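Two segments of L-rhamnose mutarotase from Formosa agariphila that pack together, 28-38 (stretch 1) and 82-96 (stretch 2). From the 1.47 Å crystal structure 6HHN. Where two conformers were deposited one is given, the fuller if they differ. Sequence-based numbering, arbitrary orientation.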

ATOM      1  N   ALA A  28      -9.145   4.927 -17.683  1.00 30.63           N
ATOM      2  CA  ALA A  28      -8.764   3.810 -18.538  1.00 29.81           C
ATOM      3  C   ALA A  28      -8.170   2.677 -17.712  1.00 25.42           C
ATOM      4  O   ALA A  28      -8.479   1.496 -17.937  1.00 26.07           O
ATOM      5  CB  ALA A  28      -7.755   4.288 -19.580  1.00 32.33           C
ATOM      6  N   TYR A  29      -7.320   3.022 -16.741  1.00 24.91           N
ATOM      7  CA  TYR A  29      -6.706   2.014 -15.886  1.00 23.63           C
ATOM      8  C   TYR A  29      -7.771   1.229 -15.141  1.00 24.64           C
ATOM      9  O   TYR A  29      -7.750  -0.013 -15.106  1.00 23.73           O
ATOM     10  CB  TYR A  29      -5.739   2.712 -14.916  1.00 22.79           C
ATOM     11  CG  TYR A  29      -4.953   1.741 -14.072  1.00 22.06           C
ATOM     12  CD1 TYR A  29      -3.772   1.200 -14.531  1.00 22.95           C
ATOM     13  CD2 TYR A  29      -5.404   1.353 -12.821  1.00 24.09           C
ATOM     14  CE1 TYR A  29      -3.072   0.289 -13.787  1.00 24.52           C
ATOM     15  CE2 TYR A  29      -4.705   0.453 -12.073  1.00 24.92           C
ATOM     16  CZ  TYR A  29      -3.531  -0.064 -12.547  1.00 25.87           C
ATOM     17  OH  TYR A  29      -2.817  -0.965 -11.786  1.00 30.16           O
ATOM     18  N   LYS A  30      -8.725   1.943 -14.542  1.00 27.50           N
ATOM     19  CA  LYS A  30      -9.756   1.282 -13.755  1.00 28.25           C
ATOM     20  C   LYS A  30     -10.644   0.408 -14.631  1.00 28.87           C
ATOM     21  O   LYS A  30     -10.966  -0.731 -14.263  1.00 29.06           O
ATOM     22  CB  LYS A  30     -10.585   2.323 -13.008  1.00 36.64           C
ATOM     23  CG  LYS A  30     -11.681   1.710 -12.156  1.00 47.86           C
ATOM     24  CD  LYS A  30     -11.976   2.558 -10.922  1.00 60.51           C
ATOM     25  CE  LYS A  30     -13.140   1.994 -10.115  1.00 62.24           C
ATOM     26  NZ  LYS A  30     -13.823   0.841 -10.785  1.00 67.81           N
ATOM     27  N   GLU A  31     -11.051   0.915 -15.796  1.00 30.91           N
ATOM     28  CA  GLU A  31     -11.919   0.131 -16.671  1.00 30.82           C
ATOM     29  C   GLU A  31     -11.220  -1.136 -17.158  1.00 30.73           C
ATOM     30  O   GLU A  31     -11.827  -2.217 -17.193  1.00 32.60           O
ATOM     31  CB  GLU A  31     -12.367   0.984 -17.856  1.00 39.63           C
ATOM     32  CG  GLU A  31     -13.211   2.172 -17.435  1.00 52.40           C
ATOM     33  CD  GLU A  31     -13.482   3.136 -18.571  1.00 59.64           C
ATOM     34  OE1 GLU A  31     -12.971   2.902 -19.687  1.00 59.83           O
ATOM     35  OE2 GLU A  31     -14.206   4.131 -18.339  1.00 64.47           O
ATOM     36  N   ARG A  32      -9.941  -1.028 -17.540  1.00 28.00           N
ATOM     37  CA  ARG A  32      -9.224  -2.216 -17.999  1.00 25.25           C
ATOM     38  C   ARG A  32      -9.069  -3.230 -16.873  1.00 24.45           C
ATOM     39  O   ARG A  32      -9.129  -4.447 -17.115  1.00 26.09           O
ATOM     40  CB  ARG A  32      -7.871  -1.817 -18.589  1.00 25.13           C
ATOM     41  CG  ARG A  32      -7.966  -1.027 -19.883  1.00 26.43           C
ATOM     42  CD  ARG A  32      -6.602  -0.711 -20.504  1.00 31.17           C
ATOM     43  NE  ARG A  32      -6.679   0.411 -21.455  1.00 31.31           N
ATOM     44  CZ  ARG A  32      -5.642   0.908 -22.135  1.00 28.69           C
ATOM     45  NH1 ARG A  32      -4.435   0.377 -22.000  1.00 27.43           N
ATOM     46  NH2 ARG A  32      -5.813   1.944 -22.953  1.00 29.84           N
ATOM     47  N   HIS A  33      -8.877  -2.758 -15.633  1.00 25.02           N
ATOM     48  CA  HIS A  33      -8.740  -3.690 -14.520  1.00 26.23           C
ATOM     49  C   HIS A  33     -10.071  -4.298 -14.109  1.00 27.94           C
ATOM     50  O   HIS A  33     -10.101  -5.446 -13.645  1.00 28.13           O
ATOM     51  CB  HIS A  33      -8.006  -3.020 -13.348  1.00 23.95           C
ATOM     52  CG  HIS A  33      -6.545  -2.901 -13.606  1.00 24.26           C
ATOM     53  ND1 HIS A  33      -5.615  -3.783 -13.089  1.00 26.83           N
ATOM     54  CD2 HIS A  33      -5.866  -2.073 -14.433  1.00 20.36           C
ATOM     55  CE1 HIS A  33      -4.419  -3.481 -13.564  1.00 22.03           C
ATOM     56  NE2 HIS A  33      -4.544  -2.449 -14.382  1.00 28.10           N
ATOM     57  N   ASP A  34     -11.174  -3.567 -14.289  1.00 28.41           N
ATOM     58  CA  ASP A  34     -12.491  -4.155 -14.091  1.00 27.88           C
ATOM     59  C   ASP A  34     -12.716  -5.312 -15.060  1.00 30.16           C
ATOM     60  O   ASP A  34     -13.516  -6.215 -14.780  1.00 35.06           O
ATOM     61  CB  ASP A  34     -13.588  -3.104 -14.308  1.00 32.73           C
ATOM     62  CG  ASP A  34     -13.682  -2.079 -13.176  1.00 37.10           C
ATOM     63  OD1 ASP A  34     -13.064  -2.267 -12.102  1.00 36.60           O
ATOM     64  OD2 ASP A  34     -14.396  -1.075 -13.373  1.00 38.75           O
ATOM     65  N   GLN A  35     -12.029  -5.289 -16.206  1.00 29.32           N
ATOM     66  CA  GLN A  35     -12.123  -6.322 -17.234  1.00 32.19           C
ATOM     67  C   GLN A  35     -10.850  -7.162 -17.323  1.00 26.39           C
ATOM     68  O   GLN A  35     -10.523  -7.705 -18.390  1.00 27.53           O
ATOM     69  CB  GLN A  35     -12.421  -5.693 -18.596  1.00 42.34           C
ATOM     70  CG  GLN A  35     -13.658  -4.820 -18.630  1.00 50.99           C
ATOM     71  CD  GLN A  35     -14.905  -5.561 -18.200  1.00 59.14           C
ATOM     72  OE1 GLN A  35     -15.129  -6.708 -18.599  1.00 60.64           O
ATOM     73  NE2 GLN A  35     -15.724  -4.913 -17.377  1.00 61.25           N
ATOM     74  N   LEU A  36     -10.127  -7.285 -16.209  1.00 26.90           N
ATOM     75  CA  LEU A  36      -8.894  -8.064 -16.187  1.00 26.03           C
ATOM     76  C   LEU A  36      -9.157  -9.456 -16.724  1.00 20.81           C
ATOM     77  O   LEU A  36     -10.145 -10.097 -16.364  1.00 24.99           O
ATOM     78  CB  LEU A  36      -8.379  -8.175 -14.753  1.00 30.93           C
ATOM     79  CG  LEU A  36      -7.065  -8.947 -14.564  1.00 30.74           C
ATOM     80  CD1 LEU A  36      -5.914  -8.118 -15.087  1.00 43.10           C
ATOM     81  CD2 LEU A  36      -6.836  -9.326 -13.126  1.00 36.38           C
ATOM     82  N   TRP A  37      -8.281  -9.919 -17.609  1.00 19.33           N
ATOM     83  CA  TRP A  37      -8.525 -11.185 -18.281  1.00 16.85           C
ATOM     84  C   TRP A  37      -8.617 -12.315 -17.265  1.00 17.93           C
ATOM     85  O   TRP A  37      -7.753 -12.406 -16.373  1.00 18.98           O
ATOM     86  CB  TRP A  37      -7.401 -11.496 -19.264  1.00 16.83           C
ATOM     87  CG  TRP A  37      -7.151 -10.426 -20.264  1.00 16.10           C
ATOM     88  CD1 TRP A  37      -8.034  -9.487 -20.705  1.00 21.13           C
ATOM     89  CD2 TRP A  37      -5.915 -10.170 -20.928  1.00 15.81           C
ATOM     90  NE1 TRP A  37      -7.421  -8.666 -21.631  1.00 20.88           N
ATOM     91  CE2 TRP A  37      -6.124  -9.076 -21.788  1.00 17.95           C
ATOM     92  CE3 TRP A  37      -4.666 -10.795 -20.919  1.00 16.46           C
ATOM     93  CZ2 TRP A  37      -5.105  -8.548 -22.583  1.00 17.93           C
ATOM     94  CZ3 TRP A  37      -3.667 -10.289 -21.722  1.00 16.49           C
ATOM     95  CH2 TRP A  37      -3.894  -9.172 -22.544  1.00 17.63           C
ATOM     96  N   PRO A  38      -9.595 -13.200 -17.371  1.00 19.01           N
ATOM     97  CA  PRO A  38      -9.641 -14.348 -16.462  1.00 20.50           C
ATOM     98  C   PRO A  38      -8.406 -15.221 -16.517  1.00 20.06           C
ATOM     99  O   PRO A  38      -8.032 -15.830 -15.497  1.00 21.61           O
ATOM    100  CB  PRO A  38     -10.910 -15.096 -16.888  1.00 23.24           C
ATOM    101  CG  PRO A  38     -11.246 -14.633 -18.210  1.00 27.49           C
ATOM    102  CD  PRO A  38     -10.684 -13.221 -18.364  1.00 22.15           C
ATOM    103  N   GLU A  82       3.625 -15.850 -21.259  1.00 24.16           N
ATOM    104  CA  GLU A  82       3.137 -15.188 -22.469  1.00 23.26           C
ATOM    105  C   GLU A  82       1.918 -14.314 -22.192  1.00 19.33           C
ATOM    106  O   GLU A  82       1.754 -13.245 -22.808  1.00 20.89           O
ATOM    107  CB  GLU A  82       2.820 -16.254 -23.527  1.00 31.80           C
ATOM    108  CG  GLU A  82       2.178 -15.737 -24.802  1.00 39.88           C
ATOM    109  CD  GLU A  82       1.871 -16.842 -25.813  1.00 50.53           C
ATOM    110  OE1 GLU A  82       1.957 -16.574 -27.032  1.00 50.84           O
ATOM    111  OE2 GLU A  82       1.548 -17.979 -25.389  1.00 54.51           O
ATOM    112  N   ILE A  83       1.036 -14.747 -21.296  1.00 21.30           N
ATOM    113  CA  ILE A  83      -0.162 -13.966 -21.019  1.00 19.83           C
ATOM    114  C   ILE A  83       0.183 -12.701 -20.245  1.00 17.74           C
ATOM    115  O   ILE A  83      -0.396 -11.631 -20.488  1.00 17.74           O
ATOM    116  CB  ILE A  83      -1.203 -14.817 -20.281  1.00 22.70           C
ATOM    117  CG1 ILE A  83      -1.641 -16.015 -21.164  1.00 29.53           C
ATOM    118  CG2 ILE A  83      -2.411 -14.007 -19.932  1.00 26.50           C
ATOM    119  CD1 ILE A  83      -2.454 -17.109 -20.483  1.00 38.18           C
ATOM    120  N   VAL A  84       1.107 -12.799 -19.283  1.00 18.82           N
ATOM    121  CA  VAL A  84       1.563 -11.610 -18.561  1.00 18.94           C
ATOM    122  C   VAL A  84       2.156 -10.609 -19.537  1.00 17.60           C
ATOM    123  O   VAL A  84       1.880  -9.406 -19.466  1.00 17.92           O
ATOM    124  CB  VAL A  84       2.560 -12.014 -17.460  1.00 19.15           C
ATOM    125  CG1 VAL A  84       3.227 -10.779 -16.871  1.00 20.66           C
ATOM    126  CG2 VAL A  84       1.854 -12.841 -16.389  1.00 22.27           C
ATOM    127  N   LYS A  85       2.987 -11.084 -20.466  1.00 17.56           N
ATOM    128  CA  LYS A  85       3.603 -10.173 -21.420  1.00 17.94           C
ATOM    129  C   LYS A  85       2.556  -9.526 -22.315  1.00 16.16           C
ATOM    130  O   LYS A  85       2.672  -8.341 -22.658  1.00 17.65           O
ATOM    131  CB  LYS A  85       4.654 -10.906 -22.244  1.00 20.58           C
ATOM    132  CG  LYS A  85       5.879 -11.315 -21.430  1.00 25.85           C
ATOM    133  CD  LYS A  85       6.961 -11.931 -22.316  1.00 34.55           C
ATOM    134  CE  LYS A  85       6.948 -13.435 -22.268  1.00 46.05           C
ATOM    135  NZ  LYS A  85       7.981 -14.006 -23.172  1.00 44.89           N
ATOM    136  N   LYS A  86       1.517 -10.287 -22.699  1.00 17.30           N
ATOM    137  CA  LYS A  86       0.424  -9.698 -23.463  1.00 17.19           C
ATOM    138  C   LYS A  86      -0.312  -8.634 -22.663  1.00 14.99           C
ATOM    139  O   LYS A  86      -0.730  -7.613 -23.218  1.00 16.10           O
ATOM    140  CB  LYS A  86      -0.544 -10.789 -23.935  1.00 17.61           C
ATOM    141  CG  LYS A  86      -0.039 -11.587 -25.107  1.00 18.69           C
ATOM    142  CD  LYS A  86      -0.908 -12.806 -25.312  1.00 19.36           C
ATOM    143  CE  LYS A  86      -0.476 -13.609 -26.526  1.00 22.09           C
ATOM    144  NZ  LYS A  86      -0.771 -12.872 -27.780  1.00 22.77           N
ATOM    145  N   TRP A  87      -0.488  -8.859 -21.351  1.00 15.12           N
ATOM    146  CA  TRP A  87      -1.121  -7.847 -20.504  1.00 15.53           C
ATOM    147  C   TRP A  87      -0.263  -6.579 -20.441  1.00 15.23           C
ATOM    148  O   TRP A  87      -0.776  -5.468 -20.582  1.00 15.12           O
ATOM    149  CB  TRP A  87      -1.381  -8.416 -19.092  1.00 15.95           C
ATOM    150  CG  TRP A  87      -2.065  -7.415 -18.196  1.00 14.86           C
ATOM    151  CD1 TRP A  87      -1.495  -6.710 -17.178  1.00 17.15           C
ATOM    152  CD2 TRP A  87      -3.430  -7.011 -18.254  1.00 16.67           C
ATOM    153  NE1 TRP A  87      -2.432  -5.884 -16.585  1.00 21.09           N
ATOM    154  CE2 TRP A  87      -3.629  -6.053 -17.227  1.00 18.85           C
ATOM    155  CE3 TRP A  87      -4.517  -7.371 -19.061  1.00 16.37           C
ATOM    156  CZ2 TRP A  87      -4.861  -5.440 -17.007  1.00 19.57           C
ATOM    157  CZ3 TRP A  87      -5.745  -6.777 -18.823  1.00 19.44           C
ATOM    158  CH2 TRP A  87      -5.898  -5.804 -17.815  1.00 20.41           C
ATOM    159  N   TRP A  88       1.037  -6.737 -20.263  1.00 16.45           N
ATOM    160  CA  TRP A  88       1.923  -5.577 -20.291  1.00 16.76           C
ATOM    161  C   TRP A  88       1.778  -4.817 -21.605  1.00 15.66           C
ATOM    162  O   TRP A  88       1.681  -3.576 -21.617  1.00 16.32           O
ATOM    163  CB  TRP A  88       3.355  -6.044 -20.106  1.00 20.69           C
ATOM    164  CG  TRP A  88       3.677  -6.555 -18.747  1.00 25.26           C
ATOM    165  CD1 TRP A  88       2.937  -6.416 -17.607  1.00 28.55           C
ATOM    166  CD2 TRP A  88       4.834  -7.308 -18.388  1.00 30.43           C
ATOM    167  NE1 TRP A  88       3.585  -7.017 -16.550  1.00 31.79           N
ATOM    168  CE2 TRP A  88       4.750  -7.575 -17.012  1.00 32.27           C
ATOM    169  CE3 TRP A  88       5.944  -7.763 -19.099  1.00 32.80           C
ATOM    170  CZ2 TRP A  88       5.731  -8.288 -16.336  1.00 36.59           C
ATOM    171  CZ3 TRP A  88       6.911  -8.482 -18.430  1.00 36.64           C
ATOM    172  CH2 TRP A  88       6.800  -8.736 -17.064  1.00 36.85           C
ATOM    173  N   ASP A  89       1.792  -5.531 -22.733  1.00 15.63           N
ATOM    174  CA  ASP A  89       1.646  -4.846 -24.015  1.00 16.85           C
ATOM    175  C   ASP A  89       0.322  -4.083 -24.079  1.00 15.60           C
ATOM    176  O   ASP A  89       0.250  -2.965 -24.600  1.00 17.08           O
ATOM    177  CB  ASP A  89       1.671  -5.867 -25.156  1.00 17.91           C
ATOM    178  CG  ASP A  89       3.034  -6.543 -25.367  1.00 21.10           C
ATOM    179  OD1 ASP A  89       4.066  -6.074 -24.855  1.00 22.07           O
ATOM    180  OD2 ASP A  89       3.062  -7.581 -26.081  1.00 23.03           O
ATOM    181  N   PHE A  90      -0.765  -4.704 -23.605  1.00 15.61           N
ATOM    182  CA  PHE A  90      -2.090  -4.084 -23.639  1.00 16.41           C
ATOM    183  C   PHE A  90      -2.150  -2.810 -22.812  1.00 16.19           C
ATOM    184  O   PHE A  90      -2.860  -1.866 -23.183  1.00 17.42           O
ATOM    185  CB  PHE A  90      -3.076  -5.140 -23.139  1.00 15.64           C
ATOM    186  CG  PHE A  90      -4.494  -4.698 -23.012  1.00 15.22           C
ATOM    187  CD1 PHE A  90      -5.251  -4.372 -24.109  1.00 16.57           C
ATOM    188  CD2 PHE A  90      -5.110  -4.701 -21.764  1.00 16.79           C
ATOM    189  CE1 PHE A  90      -6.577  -4.000 -23.985  1.00 17.73           C
ATOM    190  CE2 PHE A  90      -6.432  -4.350 -21.630  1.00 19.77           C
ATOM    191  CZ  PHE A  90      -7.176  -3.998 -22.741  1.00 18.30           C
ATOM    192  N   MET A  91      -1.404  -2.749 -21.709  1.00 15.17           N
ATOM    193  CA  MET A  91      -1.450  -1.641 -20.774  1.00 15.68           C
ATOM    194  C   MET A  91      -0.407  -0.561 -21.055  1.00 17.18           C
ATOM    195  O   MET A  91      -0.397   0.461 -20.356  1.00 18.56           O
ATOM    196  CB  MET A  91      -1.235  -2.176 -19.352  1.00 18.06           C
ATOM    197  CG  MET A  91      -2.376  -3.044 -18.832  1.00 19.60           C
ATOM    198  SD  MET A  91      -3.930  -2.172 -18.725  1.00 22.04           S
ATOM    199  CE  MET A  91      -3.458  -0.860 -17.613  1.00 25.04           C
ATOM    200  N   ALA A  92       0.475  -0.750 -22.031  1.00 16.84           N
ATOM    201  CA  ALA A  92       1.706   0.030 -22.091  1.00 17.78           C
ATOM    202  C   ALA A  92       1.481   1.489 -22.472  1.00 18.98           C
ATOM    203  O   ALA A  92       2.356   2.310 -22.209  1.00 24.38           O
ATOM    204  CB  ALA A  92       2.667  -0.614 -23.089  1.00 21.64           C
ATOM    205  N   ASP A  93       0.336   1.815 -23.065  1.00 18.95           N
ATOM    206  CA  ASP A  93       0.067   3.188 -23.477  1.00 21.27           C
ATOM    207  C   ASP A  93      -0.301   4.091 -22.316  1.00 21.86           C
ATOM    208  O   ASP A  93      -0.174   5.319 -22.446  1.00 26.77           O
ATOM    209  CB  ASP A  93      -1.067   3.227 -24.511  1.00 25.73           C
ATOM    210  CG  ASP A  93      -2.362   2.514 -24.038  1.00 28.44           C
ATOM    211  OD1 ASP A  93      -2.310   1.562 -23.223  1.00 30.48           O
ATOM    212  OD2 ASP A  93      -3.451   2.897 -24.516  1.00 34.59           O
ATOM    213  N   ILE A  94      -0.765   3.543 -21.195  1.00 20.93           N
ATOM    214  CA  ILE A  94      -1.231   4.374 -20.085  1.00 21.79           C
ATOM    215  C   ILE A  94      -0.384   4.241 -18.839  1.00 21.15           C
ATOM    216  O   ILE A  94      -0.643   4.954 -17.863  1.00 20.56           O
ATOM    217  CB  ILE A  94      -2.720   4.141 -19.775  1.00 24.74           C
ATOM    218  CG1 ILE A  94      -2.943   2.733 -19.246  1.00 21.75           C
ATOM    219  CG2 ILE A  94      -3.544   4.419 -21.048  1.00 27.27           C
ATOM    220  CD1 ILE A  94      -4.406   2.454 -18.928  1.00 28.31           C
ATOM    221  N   MET A  95       0.599   3.346 -18.816  0.58 22.26           N
ATOM    222  CA  MET A  95       1.497   3.144 -17.688  0.58 23.50           C
ATOM    223  C   MET A  95       2.902   3.613 -18.054  0.58 19.28           C
ATOM    224  O   MET A  95       3.279   3.626 -19.224  0.58 22.15           O
ATOM    225  CB  MET A  95       1.597   1.642 -17.329  0.58 18.84           C
ATOM    226  CG  MET A  95       0.301   0.953 -16.980  0.58 24.04           C
ATOM    227  SD  MET A  95      -0.226   1.349 -15.317  0.58 24.63           S
ATOM    228  CE  MET A  95       1.021   0.496 -14.333  0.58 22.58           C
ATOM    229  N   GLN A  96       3.673   3.989 -17.038  1.00 19.52           N
ATOM    230  CA  GLN A  96       5.103   4.185 -17.191  1.00 18.84           C
ATOM    231  C   GLN A  96       5.770   2.821 -17.263  1.00 16.89           C
ATOM    232  O   GLN A  96       5.695   2.031 -16.315  1.00 17.72           O
ATOM    233  CB  GLN A  96       5.653   5.006 -16.037  1.00 23.75           C
ATOM    234  CG  GLN A  96       7.038   5.487 -16.273  1.00 28.29           C
ATOM    235  CD  GLN A  96       7.536   6.386 -15.152  1.00 31.96           C
ATOM    236  OE1 GLN A  96       7.203   7.562 -15.079  1.00 36.39           O
ATOM    237  NE2 GLN A  96       8.292   5.812 -14.254  1.00 36.28           N
TER
HETATM  238  O   HOH W   1      -1.448  -2.894 -15.307  1.00 40.22           O

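The helices of the two stretches run roughly antiparallel (150°), their axes 12.3 Å apart at closest, a gap wide enough for large side chains to fill. The CA-CB bond of W87 points sideways, but chi1 t brings the end of the indole nearer to stretch 1, where its edge meets the faces of two rings, H33 (planes at 90°) and W37 (88°; W37 CE2 to W87 CE3, 3.6 Å). One indole face receives a methyl, L36 CD1, 3.5 Å from W87 CZ2; L36, also t at chi1, brings this branch over the ring. W37, chi1 m, lies along the second helix: CZ3 is 3.7 Å from I83 O, and CZ2 is 3.9 Å from F90 CG, over the face of the phenyl ring. R32 extends with chi1 m and chi2 and chi3 t, and its flat guanidinium meets the D93 carboxylate in a two-pronged salt bridge, NH1 to OD1 2.7 Å and NH2 to OD2 3.0 Å, both nearly linear. D93, CA-CB sideways, takes chi1 p, which brings its carboxylate within reach. R32 CD is 3.5 Å from M91 SD. M91 and M95, flexible and m throughout, fit the buried Y29 ring, with M91 CE 3.7 Å from Y29 CD1 and M95 SD 3.4 Å from Y29 CE1. A water bridges H33 NE2 (3.3 Å) and, weakly, W87 NE1 (3.4 Å).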